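Local structure of angiotensin-converting enzyme (Anopheles gambiae, 6S1Y) at residues T140-N145 against K153-Q158; Y198-S201 against Q205-D208; T264-E269 against Y580-E585; K525-C530 against I572-D577. The protein is a zinc metallopeptidase of the angiotensin-converting enzyme family that probably trims dipeptides from the C-terminal ends of peptide substrates. One frame throughout, in Å; residues are numbered along the deposited sequence.

Contact 1. Residues T140-N145 against K153-Q158; sequences TEIFAN and KYYWVQ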
loop_
_atom_site.group_PDB
_atom_site.type_symbol
_atom_site.label_atom_id
_atom_site.label_comp_id
_atom_site.label_asym_id
_atom_site.label_seq_id
_atom_site.Cartn_x
_atom_site.Cartn_y
_atom_site.Cartn_z
ATOM N N THR A 140 14.434 9.814 1.280
ATOM C CA THR A 140 14.202 8.547 0.591
ATOM C C THR A 140 15.462 8.041 -0.107
ATOM O O THR A 140 15.758 6.834 -0.088
ATOM C CB THR A 140 13.062 8.710 -0.403
ATOM O OG1 THR A 140 11.838 8.864 0.334
ATOM C CG2 THR A 140 12.972 7.505 -1.353
ATOM N N GLU A 141 16.229 8.939 -0.706
ATOM C CA GLU A 141 17.360 8.529 -1.529
ATOM C C GLU A 141 18.608 8.354 -0.689
ATOM O O GLU A 141 19.454 7.515 -1.009
ATOM C CB GLU A 141 17.571 9.542 -2.681
ATOM C CG GLU A 141 16.587 9.256 -3.864
ATOM C CD GLU A 141 16.526 10.329 -4.971
ATOM O OE1 GLU A 141 15.568 10.268 -5.776
ATOM O OE2 GLU A 141 17.418 11.215 -5.048
ATOM N N ILE A 142 18.734 9.099 0.398
ATOM C CA ILE A 142 19.794 8.827 1.362
ATOM C C ILE A 142 19.662 7.413 1.906
ATOM O O ILE A 142 20.624 6.634 1.910
ATOM C CB ILE A 142 19.755 9.877 2.488
ATOM C CG1 ILE A 142 20.061 11.260 1.891
ATOM C CG2 ILE A 142 20.731 9.533 3.610
ATOM C CD1 ILE A 142 19.710 12.399 2.804
ATOM N N PHE A 143 18.469 7.057 2.397
ATOM C CA PHE A 143 18.287 5.705 2.914
ATOM C C PHE A 143 18.483 4.667 1.810
ATOM O O PHE A 143 19.091 3.616 2.038
ATOM C CB PHE A 143 16.918 5.584 3.586
ATOM C CG PHE A 143 16.946 5.983 5.044
ATOM C CD1 PHE A 143 16.753 7.302 5.426
ATOM C CD2 PHE A 143 17.225 5.041 6.016
ATOM C CE1 PHE A 143 16.816 7.676 6.759
ATOM C CE2 PHE A 143 17.300 5.400 7.354
ATOM C CZ PHE A 143 17.098 6.737 7.725
ATOM N N ALA A 144 18.041 4.968 0.590
ATOM C CA ALA A 144 18.142 3.965 -0.469
ATOM C C ALA A 144 19.604 3.672 -0.824
ATOM O O ALA A 144 19.985 2.502 -0.982
ATOM C CB ALA A 144 17.357 4.406 -1.700
ATOM N N ASN A 145 20.451 4.694 -0.871
ATOM C CA ASN A 145 21.754 4.567 -1.499
ATOM C C ASN A 145 22.958 4.786 -0.593
ATOM O O ASN A 145 24.062 4.416 -0.997
ATOM C CB ASN A 145 21.886 5.566 -2.669
ATOM C CG ASN A 145 20.757 5.442 -3.679
ATOM O OD1 ASN A 145 20.111 6.423 -4.008
ATOM N ND2 ASN A 145 20.523 4.238 -4.172
ATOM N N LYS A 153 21.541 6.839 10.926
ATOM C CA LYS A 153 20.944 6.957 12.252
ATOM C C LYS A 153 20.485 8.388 12.534
ATOM O O LYS A 153 19.373 8.606 13.039
ATOM C CB LYS A 153 21.943 6.479 13.302
ATOM C CG LYS A 153 21.575 6.856 14.702
ATOM C CD LYS A 153 22.314 6.000 15.707
ATOM C CE LYS A 153 23.782 6.313 15.750
ATOM N NZ LYS A 153 24.512 5.154 16.373
ATOM N N TYR A 154 21.307 9.377 12.181
ATOM C CA TYR A 154 20.912 10.776 12.341
ATOM C C TYR A 154 19.591 11.056 11.631
ATOM O O TYR A 154 18.654 11.596 12.227
ATOM C CB TYR A 154 22.021 11.704 11.812
ATOM C CG TYR A 154 21.584 13.147 11.564
ATOM C CD1 TYR A 154 21.563 14.071 12.593
ATOM C CD2 TYR A 154 21.201 13.573 10.294
ATOM C CE1 TYR A 154 21.166 15.379 12.373
ATOM C CE2 TYR A 154 20.807 14.874 10.064
ATOM C CZ TYR A 154 20.797 15.780 11.112
ATOM O OH TYR A 154 20.395 17.090 10.891
ATOM N N TYR A 155 19.476 10.666 10.364
ATOM C CA TYR A 155 18.248 10.993 9.653
ATOM C C TYR A 155 17.069 10.202 10.189
ATOM O O TYR A 155 15.939 10.692 10.198
ATOM C CB TYR A 155 18.401 10.764 8.153
ATOM C CG TYR A 155 19.259 11.817 7.462
ATOM C CD1 TYR A 155 18.831 13.147 7.334
ATOM C CD2 TYR A 155 20.498 11.475 6.928
ATOM C CE1 TYR A 155 19.623 14.097 6.700
ATOM C CE2 TYR A 155 21.290 12.414 6.312
ATOM C CZ TYR A 155 20.855 13.718 6.188
ATOM O OH TYR A 155 21.675 14.622 5.553
ATOM N N TRP A 156 17.293 8.951 10.589
ATOM C CA TRP A 156 16.207 8.176 11.192
ATOM C C TRP A 156 15.672 8.898 12.423
ATOM O O TRP A 156 14.464 9.130 12.548
ATOM C CB TRP A 156 16.699 6.773 11.537
ATOM C CG TRP A 156 15.633 5.818 11.958
ATOM C CD1 TRP A 156 15.118 4.789 11.222
ATOM C CD2 TRP A 156 14.959 5.780 13.219
ATOM N NE1 TRP A 156 14.158 4.105 11.956
ATOM C CE2 TRP A 156 14.045 4.696 13.180
ATOM C CE3 TRP A 156 15.036 6.554 14.387
ATOM C CZ2 TRP A 156 13.201 4.389 14.248
ATOM C CZ3 TRP A 156 14.189 6.243 15.459
ATOM C CH2 TRP A 156 13.294 5.166 15.380
ATOM N N VAL A 157 16.583 9.323 13.308
ATOM C CA VAL A 157 16.200 10.040 14.525
ATOM C C VAL A 157 15.505 11.361 14.201
ATOM O O VAL A 157 14.478 11.705 14.804
ATOM C CB VAL A 157 17.429 10.266 15.417
ATOM C CG1 VAL A 157 17.097 11.243 16.563
ATOM C CG2 VAL A 157 17.939 8.914 15.950
ATOM N N GLN A 158 16.067 12.136 13.269
ATOM C CA GLN A 158 15.421 13.370 12.831
ATOM C C GLN A 158 14.001 13.112 12.352
ATOM O O GLN A 158 13.054 13.793 12.767
ATOM C CB GLN A 158 16.235 14.008 11.712
ATOM C CG GLN A 158 17.556 14.586 12.179
ATOM C CD GLN A 158 17.383 15.893 12.906
ATOM O OE1 GLN A 158 16.602 16.765 12.481
ATOM N NE2 GLN A 158 18.109 16.054 14.000
#

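Contact 2. Residues Y198-S201 against Q205-D208; sequences YDDS and QQVD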
loop_
_atom_site.group_PDB
_atom_site.type_symbol
_atom_site.label_atom_id
_atom_site.label_comp_id
_atom_site.label_asym_id
_atom_site.label_seq_id
_atom_site.Cartn_x
_atom_site.Cartn_y
_atom_site.Cartn_z
ATOM N N TYR A 198 -14.151 -6.306 4.558
ATOM C CA TYR A 198 -13.778 -7.575 3.944
ATOM C C TYR A 198 -14.877 -8.619 4.058
ATOM O O TYR A 198 -14.737 -9.718 3.502
ATOM C CB TYR A 198 -12.475 -8.097 4.568
ATOM C CG TYR A 198 -11.313 -7.146 4.308
ATOM C CD1 TYR A 198 -10.544 -7.252 3.154
ATOM C CD2 TYR A 198 -11.010 -6.129 5.208
ATOM C CE1 TYR A 198 -9.504 -6.377 2.907
ATOM C CE2 TYR A 198 -9.966 -5.251 4.970
ATOM C CZ TYR A 198 -9.225 -5.381 3.820
ATOM O OH TYR A 198 -8.195 -4.502 3.606
ATOM N N ASP A 199 -15.948 -8.305 4.775
ATOM C CA ASP A 199 -17.194 -9.059 4.723
ATOM C C ASP A 199 -16.970 -10.545 4.992
ATOM O O ASP A 199 -17.285 -11.416 4.183
ATOM C CB ASP A 199 -17.874 -8.829 3.367
ATOM C CG ASP A 199 -19.263 -9.422 3.311
ATOM O OD1 ASP A 199 -19.975 -9.356 4.349
ATOM O OD2 ASP A 199 -19.633 -9.952 2.235
ATOM N N ASP A 200 -16.430 -10.832 6.172
ATOM C CA ASP A 200 -16.150 -12.213 6.557
ATOM C C ASP A 200 -15.703 -12.241 8.009
ATOM O O ASP A 200 -14.637 -11.710 8.350
ATOM C CB ASP A 200 -15.091 -12.827 5.642
ATOM C CG ASP A 200 -14.896 -14.328 5.886
ATOM O OD1 ASP A 200 -15.062 -14.805 7.046
ATOM O OD2 ASP A 200 -14.549 -15.031 4.911
ATOM N N SER A 201 -16.523 -12.846 8.870
ATOM C CA SER A 201 -16.291 -12.787 10.309
ATOM C C SER A 201 -15.068 -13.583 10.730
ATOM O O SER A 201 -14.574 -13.394 11.850
ATOM C CB SER A 201 -17.523 -13.303 11.052
ATOM O OG SER A 201 -17.901 -14.584 10.567
ATOM N N GLN A 205 -8.874 -14.123 11.431
ATOM C CA GLN A 205 -8.156 -15.378 11.603
ATOM C C GLN A 205 -7.423 -15.765 10.326
ATOM O O GLN A 205 -6.303 -16.281 10.375
ATOM C CB GLN A 205 -9.124 -16.484 12.020
ATOM C CG GLN A 205 -8.432 -17.786 12.387
ATOM C CD GLN A 205 -7.524 -17.629 13.598
ATOM O OE1 GLN A 205 -7.987 -17.285 14.699
ATOM N NE2 GLN A 205 -6.224 -17.876 13.396
ATOM N N GLN A 206 -8.036 -15.530 9.174
ATOM C CA GLN A 206 -7.381 -15.872 7.919
ATOM C C GLN A 206 -6.056 -15.150 7.778
ATOM O O GLN A 206 -5.089 -15.699 7.230
ATOM C CB GLN A 206 -8.294 -15.536 6.750
ATOM C CG GLN A 206 -9.606 -16.320 6.774
ATOM C CD GLN A 206 -10.430 -16.069 5.531
ATOM O OE1 GLN A 206 -9.886 -15.948 4.420
ATOM N NE2 GLN A 206 -11.742 -15.959 5.712
ATOM N N VAL A 207 -5.986 -13.912 8.277
ATOM C CA VAL A 207 -4.765 -13.119 8.158
ATOM C C VAL A 207 -3.683 -13.659 9.082
ATOM O O VAL A 207 -2.514 -13.776 8.690
ATOM C CB VAL A 207 -5.087 -11.641 8.447
ATOM C CG1 VAL A 207 -3.807 -10.886 8.691
ATOM C CG2 VAL A 207 -5.864 -11.037 7.275
ATOM N N ASP A 208 -4.054 -13.989 10.325
ATOM C CA ASP A 208 -3.141 -14.700 11.218
ATOM C C ASP A 208 -2.651 -15.998 10.577
ATOM O O ASP A 208 -1.472 -16.350 10.680
ATOM C CB ASP A 208 -3.828 -15.007 12.551
ATOM C CG ASP A 208 -4.198 -13.758 13.346
ATOM O OD1 ASP A 208 -3.769 -12.622 13.009
ATOM O OD2 ASP A 208 -4.938 -13.914 14.345
HETATM O O HOH W 1 -11.872 -13.918 12.616
#

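Contact 3. Residues T264-E269 against Y580-E585; sequences TTPFPE and YQWLLE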
loop_
_atom_site.group_PDB
_atom_site.type_symbol
_atom_site.label_atom_id
_atom_site.label_comp_id
_atom_site.label_asym_id
_atom_site.label_seq_id
_atom_site.Cartn_x
_atom_site.Cartn_y
_atom_site.Cartn_z
ATOM N N THR A 264 23.514 -6.843 -0.657
ATOM C CA THR A 264 23.536 -8.080 0.107
ATOM C C THR A 264 23.263 -9.324 -0.734
ATOM O O THR A 264 22.999 -10.385 -0.175
ATOM C CB THR A 264 22.526 -8.011 1.253
ATOM O OG1 THR A 264 21.203 -7.839 0.714
ATOM C CG2 THR A 264 22.848 -6.860 2.190
ATOM N N THR A 265 23.399 -9.239 -2.057
ATOM C CA THR A 265 22.916 -10.299 -2.920
ATOM C C THR A 265 23.828 -11.521 -2.859
ATOM O O THR A 265 25.035 -11.412 -2.596
ATOM C CB THR A 265 22.795 -9.798 -4.367
ATOM O OG1 THR A 265 21.990 -10.706 -5.137
ATOM C CG2 THR A 265 24.164 -9.661 -5.060
ATOM N N PRO A 266 23.284 -12.704 -3.117
ATOM C CA PRO A 266 24.120 -13.917 -3.045
ATOM C C PRO A 266 25.309 -13.921 -3.993
ATOM O O PRO A 266 26.382 -14.413 -3.621
ATOM C CB PRO A 266 23.123 -15.029 -3.380
ATOM C CG PRO A 266 21.822 -14.528 -2.876
ATOM C CD PRO A 266 21.850 -13.025 -3.203
ATOM N N PHE A 267 25.157 -13.405 -5.212
ATOM C CA PHE A 267 26.164 -13.558 -6.266
ATOM C C PHE A 267 26.393 -12.186 -6.882
ATOM O O PHE A 267 25.925 -11.891 -7.995
ATOM C CB PHE A 267 25.724 -14.619 -7.276
ATOM C CG PHE A 267 25.540 -15.987 -6.642
ATOM C CD1 PHE A 267 26.639 -16.697 -6.203
ATOM C CD2 PHE A 267 24.290 -16.520 -6.451
ATOM C CE1 PHE A 267 26.498 -17.928 -5.581
ATOM C CE2 PHE A 267 24.124 -17.751 -5.834
ATOM C CZ PHE A 267 25.235 -18.462 -5.401
ATOM N N PRO A 268 27.113 -11.314 -6.171
ATOM C CA PRO A 268 27.252 -9.929 -6.624
ATOM C C PRO A 268 28.017 -9.770 -7.922
ATOM O O PRO A 268 27.869 -8.723 -8.570
ATOM C CB PRO A 268 27.997 -9.243 -5.460
ATOM C CG PRO A 268 28.597 -10.356 -4.645
ATOM C CD PRO A 268 27.676 -11.533 -4.828
ATOM N N GLU A 269 28.811 -10.749 -8.344
ATOM C CA GLU A 269 29.483 -10.636 -9.632
ATOM C C GLU A 269 28.763 -11.414 -10.727
ATOM O O GLU A 269 29.342 -11.647 -11.784
ATOM C CB GLU A 269 30.938 -11.076 -9.504
ATOM C CG GLU A 269 31.745 -10.191 -8.543
ATOM C CD GLU A 269 31.418 -8.691 -8.697
ATOM O OE1 GLU A 269 31.458 -8.196 -9.837
ATOM O OE2 GLU A 269 31.087 -8.019 -7.675
ATOM N N TYR A 580 13.036 -20.132 -0.916
ATOM C CA TYR A 580 12.972 -20.780 0.394
ATOM C C TYR A 580 13.909 -21.974 0.475
ATOM O O TYR A 580 14.599 -22.146 1.487
ATOM C CB TYR A 580 11.539 -21.228 0.676
ATOM C CG TYR A 580 11.309 -21.894 2.016
ATOM C CD1 TYR A 580 11.842 -21.365 3.180
ATOM C CD2 TYR A 580 10.504 -23.037 2.127
ATOM C CE1 TYR A 580 11.607 -21.961 4.423
ATOM C CE2 TYR A 580 10.258 -23.638 3.379
ATOM C CZ TYR A 580 10.812 -23.093 4.519
ATOM O OH TYR A 580 10.580 -23.693 5.750
ATOM N N GLN A 581 13.928 -22.823 -0.563
ATOM C CA GLN A 581 14.791 -24.002 -0.540
ATOM C C GLN A 581 16.256 -23.591 -0.536
ATOM O O GLN A 581 17.077 -24.195 0.154
ATOM C CB GLN A 581 14.506 -24.922 -1.722
ATOM C CG GLN A 581 13.086 -25.426 -1.815
ATOM C CD GLN A 581 12.627 -26.181 -0.554
ATOM O OE1 GLN A 581 13.401 -26.904 0.083
ATOM N NE2 GLN A 581 11.365 -26.000 -0.191
ATOM N N TRP A 582 16.601 -22.544 -1.276
ATOM C CA TRP A 582 17.992 -22.129 -1.334
ATOM C C TRP A 582 18.443 -21.556 0.004
ATOM O O TRP A 582 19.527 -21.881 0.487
ATOM C CB TRP A 582 18.197 -21.118 -2.456
ATOM C CG TRP A 582 19.626 -20.806 -2.672
ATOM C CD1 TRP A 582 20.518 -21.509 -3.427
ATOM C CD2 TRP A 582 20.352 -19.711 -2.104
ATOM N NE1 TRP A 582 21.746 -20.900 -3.388
ATOM C CE2 TRP A 582 21.672 -19.803 -2.568
ATOM C CE3 TRP A 582 20.005 -18.658 -1.267
ATOM C CZ2 TRP A 582 22.651 -18.879 -2.213
ATOM C CZ3 TRP A 582 20.971 -17.741 -0.930
ATOM C CH2 TRP A 582 22.278 -17.855 -1.405
ATOM N N LEU A 583 17.599 -20.748 0.641
ATOM C CA LEU A 583 17.962 -20.150 1.923
ATOM C C LEU A 583 18.134 -21.205 3.006
ATOM O O LEU A 583 19.073 -21.126 3.805
ATOM C CB LEU A 583 16.905 -19.138 2.339
ATOM C CG LEU A 583 16.792 -17.862 1.484
ATOM C CD1 LEU A 583 15.506 -17.111 1.832
ATOM C CD2 LEU A 583 18.009 -16.983 1.695
ATOM N N LEU A 584 17.223 -22.191 3.068
ATOM C CA LEU A 584 17.326 -23.244 4.076
ATOM C C LEU A 584 18.711 -23.871 4.066
ATOM O O LEU A 584 19.325 -24.084 5.118
ATOM C CB LEU A 584 16.282 -24.343 3.834
ATOM C CG LEU A 584 14.871 -24.054 4.322
ATOM C CD1 LEU A 584 13.867 -25.064 3.740
ATOM C CD2 LEU A 584 14.834 -24.070 5.840
ATOM N N GLU A 585 19.208 -24.196 2.875
ATOM C CA GLU A 585 20.522 -24.818 2.759
ATOM C C GLU A 585 21.644 -23.811 2.992
ATOM O O GLU A 585 22.621 -24.126 3.678
ATOM C CB GLU A 585 20.656 -25.483 1.385
ATOM C CG GLU A 585 21.963 -26.256 1.186
ATOM C CD GLU A 585 22.192 -27.345 2.245
ATOM O OE1 GLU A 585 23.378 -27.649 2.511
ATOM O OE2 GLU A 585 21.197 -27.889 2.804
#

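Contact 4. Residues K525-C530 against I572-D577; sequences KTLNNC and ILEYFD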
loop_
_atom_site.group_PDB
_atom_site.type_symbol
_atom_site.label_atom_id
_atom_site.label_comp_id
_atom_site.label_asym_id
_atom_site.label_seq_id
_atom_site.Cartn_x
_atom_site.Cartn_y
_atom_site.Cartn_z
ATOM N N LYS A 525 8.085 -22.559 -17.448
ATOM C CA LYS A 525 6.879 -21.742 -17.357
ATOM C C LYS A 525 6.456 -21.559 -15.897
ATOM O O LYS A 525 5.370 -21.935 -15.466
ATOM C CB LYS A 525 5.759 -22.359 -18.196
ATOM C CG LYS A 525 6.027 -22.277 -19.695
ATOM C CD LYS A 525 4.900 -22.903 -20.513
ATOM C CE LYS A 525 4.639 -22.108 -21.792
ATOM N NZ LYS A 525 5.815 -22.038 -22.701
ATOM N N THR A 526 7.336 -20.924 -15.125
ATOM C CA THR A 526 7.108 -20.709 -13.706
ATOM C C THR A 526 6.409 -19.377 -13.464
ATOM O O THR A 526 6.364 -18.489 -14.322
ATOM C CB THR A 526 8.429 -20.716 -12.931
ATOM O OG1 THR A 526 9.219 -19.583 -13.339
ATOM C CG2 THR A 526 9.203 -22.018 -13.170
ATOM N N LEU A 527 5.897 -19.228 -12.249
ATOM C CA LEU A 527 5.374 -17.936 -11.840
ATOM C C LEU A 527 6.457 -16.871 -11.833
ATOM O O LEU A 527 6.143 -15.693 -11.979
ATOM C CB LEU A 527 4.749 -18.040 -10.457
ATOM C CG LEU A 527 3.548 -18.970 -10.385
ATOM C CD1 LEU A 527 3.143 -19.216 -8.939
ATOM C CD2 LEU A 527 2.375 -18.382 -11.178
ATOM N N ASN A 528 7.728 -17.265 -11.697
ATOM C CA ASN A 528 8.812 -16.308 -11.551
ATOM C C ASN A 528 9.312 -15.738 -12.868
ATOM O O ASN A 528 9.991 -14.704 -12.853
ATOM C CB ASN A 528 9.992 -16.965 -10.818
ATOM C CG ASN A 528 9.585 -17.539 -9.495
ATOM O OD1 ASN A 528 9.048 -18.647 -9.423
ATOM N ND2 ASN A 528 9.789 -16.773 -8.433
ATOM N N ASN A 529 9.003 -16.374 -14.001
ATOM C CA ASN A 529 9.452 -15.875 -15.299
ATOM C C ASN A 529 8.296 -15.558 -16.247
ATOM O O ASN A 529 8.528 -15.379 -17.447
ATOM C CB ASN A 529 10.423 -16.872 -15.957
ATOM C CG ASN A 529 9.785 -18.222 -16.272
ATOM O OD1 ASN A 529 8.565 -18.389 -16.186
ATOM N ND2 ASN A 529 10.617 -19.197 -16.641
ATOM N N CYS A 530 7.066 -15.464 -15.739
ATOM C CA CYS A 530 5.903 -15.184 -16.574
ATOM C C CYS A 530 5.774 -13.699 -16.878
ATOM O O CYS A 530 5.862 -12.866 -15.974
ATOM C CB CYS A 530 4.623 -15.648 -15.882
ATOM S SG CYS A 530 3.198 -14.505 -16.232
ATOM N N ILE A 572 1.563 -17.464 -3.390
ATOM C CA ILE A 572 2.779 -16.747 -3.005
ATOM C C ILE A 572 3.817 -17.694 -2.408
ATOM O O ILE A 572 5.016 -17.501 -2.618
ATOM C CB ILE A 572 2.455 -15.585 -2.039
ATOM C CG1 ILE A 572 3.710 -14.748 -1.817
ATOM C CG2 ILE A 572 1.917 -16.079 -0.717
ATOM C CD1 ILE A 572 3.521 -13.559 -0.878
ATOM N N LEU A 573 3.398 -18.741 -1.695
ATOM C CA LEU A 573 4.371 -19.741 -1.244
ATOM C C LEU A 573 4.988 -20.497 -2.412
ATOM O O LEU A 573 6.177 -20.832 -2.370
ATOM C CB LEU A 573 3.721 -20.732 -0.276
ATOM C CG LEU A 573 3.293 -20.111 1.056
ATOM C CD1 LEU A 573 2.489 -21.109 1.912
ATOM C CD2 LEU A 573 4.515 -19.618 1.805
ATOM N N GLU A 574 4.218 -20.756 -3.479
ATOM C CA GLU A 574 4.802 -21.368 -4.676
ATOM C C GLU A 574 5.800 -20.425 -5.331
ATOM O O GLU A 574 6.866 -20.859 -5.796
ATOM C CB GLU A 574 3.700 -21.750 -5.678
ATOM C CG GLU A 574 4.216 -22.416 -6.971
ATOM C CD GLU A 574 3.115 -22.687 -8.021
ATOM O OE1 GLU A 574 1.903 -22.568 -7.708
ATOM O OE2 GLU A 574 3.483 -23.006 -9.183
ATOM N N TYR A 575 5.452 -19.136 -5.404
ATOM C CA TYR A 575 6.316 -18.162 -6.061
ATOM C C TYR A 575 7.692 -18.136 -5.419
ATOM O O TYR A 575 8.719 -18.108 -6.112
ATOM C CB TYR A 575 5.655 -16.775 -5.987
ATOM C CG TYR A 575 6.374 -15.671 -6.720
ATOM C CD1 TYR A 575 7.398 -14.959 -6.102
ATOM C CD2 TYR A 575 6.007 -15.313 -8.005
ATOM C CE1 TYR A 575 8.057 -13.934 -6.755
ATOM C CE2 TYR A 575 6.667 -14.282 -8.684
ATOM C CZ TYR A 575 7.695 -13.594 -8.039
ATOM O OH TYR A 575 8.362 -12.580 -8.664
ATOM N N PHE A 576 7.724 -18.151 -4.087
ATOM C CA PHE A 576 8.960 -18.085 -3.319
ATOM C C PHE A 576 9.472 -19.450 -2.861
ATOM O O PHE A 576 10.328 -19.503 -1.979
ATOM C CB PHE A 576 8.780 -17.192 -2.087
ATOM C CG PHE A 576 8.659 -15.749 -2.415
ATOM C CD1 PHE A 576 9.727 -15.060 -2.930
ATOM C CD2 PHE A 576 7.454 -15.087 -2.248
ATOM C CE1 PHE A 576 9.600 -13.736 -3.261
ATOM C CE2 PHE A 576 7.329 -13.756 -2.587
ATOM C CZ PHE A 576 8.388 -13.088 -3.083
ATOM N N ASP A 577 8.978 -20.552 -3.421
ATOM C CA ASP A 577 9.517 -21.811 -2.906
ATOM C C ASP A 577 10.969 -22.016 -3.337
ATOM O O ASP A 577 11.765 -22.502 -2.532
ATOM C CB ASP A 577 8.679 -23.018 -3.331
ATOM C CG ASP A 577 9.164 -24.314 -2.668
ATOM O OD1 ASP A 577 8.964 -24.498 -1.438
ATOM O OD2 ASP A 577 9.810 -25.118 -3.375
HETATM O O HOH W 2 11.170 -14.231 -8.678
#

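Contact 1. Residues T140-N145 against K153-Q158
The ring of Tyr155 is covered on both faces, by Ile142 on one and by Tyr154 on the other. CD1 of Ile142 makes a CH-pi contact 4.0 Å from the centroid of the Tyr155 ring and 22° off its normal, displaced toward the rim; its distance to Tyr155 CZ is 3.8 Å. The second methyl, Ile142 CG2, comes to 3.9 Å from Tyr155 CD2, so the two branches lie along the CD2-CE2-CZ side of the ring. On the opposite face CD2 of Tyr154 lies over the centre.

Phe143 works differently, driving the end of its ring against the backbone of helix 149-163. The amide Trp156 N sits at the ring edge, 3.6 Å from Phe143 CZ. Beside it, Phe143 CE1 meets Tyr155 CB at 3.7 Å. Because Trp156 places CG anti to its backbone N (chi1 -171°), the indole leads away and its CB does the touching, 3.8 Å from Phe143 CZ. No hydrogen bond crosses the buried interface; the Tyr155 hydroxyl is held instead by Tyr125 N.

Helices 135-145 and 149-163 thus form a roughly antiparallel helical hairpin, their segment axes 142° apart. Leu252 adds to the packing on Phe143, Met246 and Pro472 lie against Trp156, and Thr140 and Ala144 rest on Arg350 of helix 349-368, the helix that carries zinc ligands His357 and His361.

Contact 2. Residues Y198-S201 against Q205-D208
Asp200 swings its carboxylate toward the next helix by setting CG opposite the backbone N (chi1 -172°), while Gln206 leaves that helix with CG anti to its carbonyl carbon (chi1 -62°) and an extended chain beyond, which carries the amide back to the loop. The setting is the connection between the consecutive helices 190-196 and 203-233, at the protein surface. Helix 190-196 ends just before it, Asp199 takes a positive phi, and the chain re-enters a helix at 203.

Gln206 NE2 gives a weak hydrogen bond to Asp200 OD2 at 3.1 Å, bent to 129° at the hydrogen. The two side chains cross at about a right angle and their flat ends are strongly turned against each other. Thr202 OG1 fills the corner between them, bonded to both Asp200 OD1 and Gln206 NE2, so the carboxylate, hydroxyl and amide form a small polar cluster over the turn in which Thr202 is the stronger partner of each side chain.

Inward of this cluster, at the start of the loop, Tyr198 stacks on the ring of Phe203 and packs against helix 495-514. A water makes the second link across the turn. It donates to Ser201 O at 2.9 Å and accepts from Gln205 N at 3.2 Å, bridging an amide in the first turn of helix 203-233 and the carbonyl four residues before it, in place of the direct bond of a regular helix.

Contact 3. Residues T264-E269 against Y580-E585
Trp582 points its indole from helix 577-590 at a proline-rich loop, where Pro266 and Phe267 receive the far end of the six-membered ring. This is a loop packed on a helix at the surface of the largely helical enzyme. A chi1 of -172° turns CG trans to the main-chain nitrogen, and the tryptophan stretches out so that its outermost carbons, CZ2, CZ3 and CH2, make the contact.

Pro266 meets it obliquely along one side of the pyrrolidine: its CB stands 3.5 Å from Trp582 CH2, and its CG 3.7 Å from the same carbon. Phe267 comes to a neighbouring atom, with its CE2 4.1 Å from Trp582 CZ2, the two aromatic side chains again lying oblique to one another. Only apolar contacts cross the interface, with no hydrogen bond.

Helix 414-429 touches both partners: Asn419 and Tyr422 lie against Pro266, Gln415 touches Phe267 and Ile418 touches Trp582. A molecule of diethylene glycol also lies next to the indole. Asn419 also bonds the loop through its side-chain amide, OD1 pairing with Thr265 OG1 and ND2 donating to the carbonyl Phe267 O.

Contact 4. Residues K525-C530 against I572-D577
A buried, partly polar contact joins the loop between helices 495-514 and 536-547 to the C-terminal end of helix 570-575. Residues Thr526 to Asn529 form a type I beta turn, whose two middle residues, Leu527 and Asn528, carry the interface.

Asn528 does most of the polar work. Its ND2 donates to Tyr575 O at 2.9 Å, nearly straight at 163°, with the acceptor lying in the plane of the amide group. The same nitrogen stands 3.6 Å above the Tyr575 ring plane, over its centre, and the amide is inclined by 34° to the ring. Tyr575 thereby offers its carbonyl and its ring to one side chain. Leu527 closes in beside it, CB lying 3.9 Å from Tyr575 CD2. Its methyl CD1 crosses to the carboxylate of Glu574, 3.6 Å from Glu574 CD.

Around the contact, Tyr518 OH bonds Glu574 OE2, Phe505 meets the Tyr575 ring edge-to-face, and the neighbouring Cys530 is tied to Cys512 by a disulfide.

Water 2 accepts from Asn528 ND2 at 2.9 Å and makes a weak link to Tyr575 OH. With the carbonyl and the water as its two acceptors, the amide nitrogen is satisfied although buried, which probably fixes the rotation of the amide while the nitrogen lies over the aromatic face.

From the N terminus, contact 1 comes first and closes the short turn between helices 135-145 and 149-163. Contact 2 follows it in series, spanning the turn that leads into helix 203-233, on the opposite side of the chain's centre. Contact 3 is the long-range closure: more than 300 residues separate loop 264-269 from helix 577-590. Contact 4 is nested inside the long stretch of chain that contact 3 closes, and its second segment runs on into helix 577-590; the centres of the two contacts lie about 16 Å apart. Contact 3 ties helix 577-590 to the middle of the chain, contact 4 joins two C-terminal parts, and helix 414-429 touches residues of both.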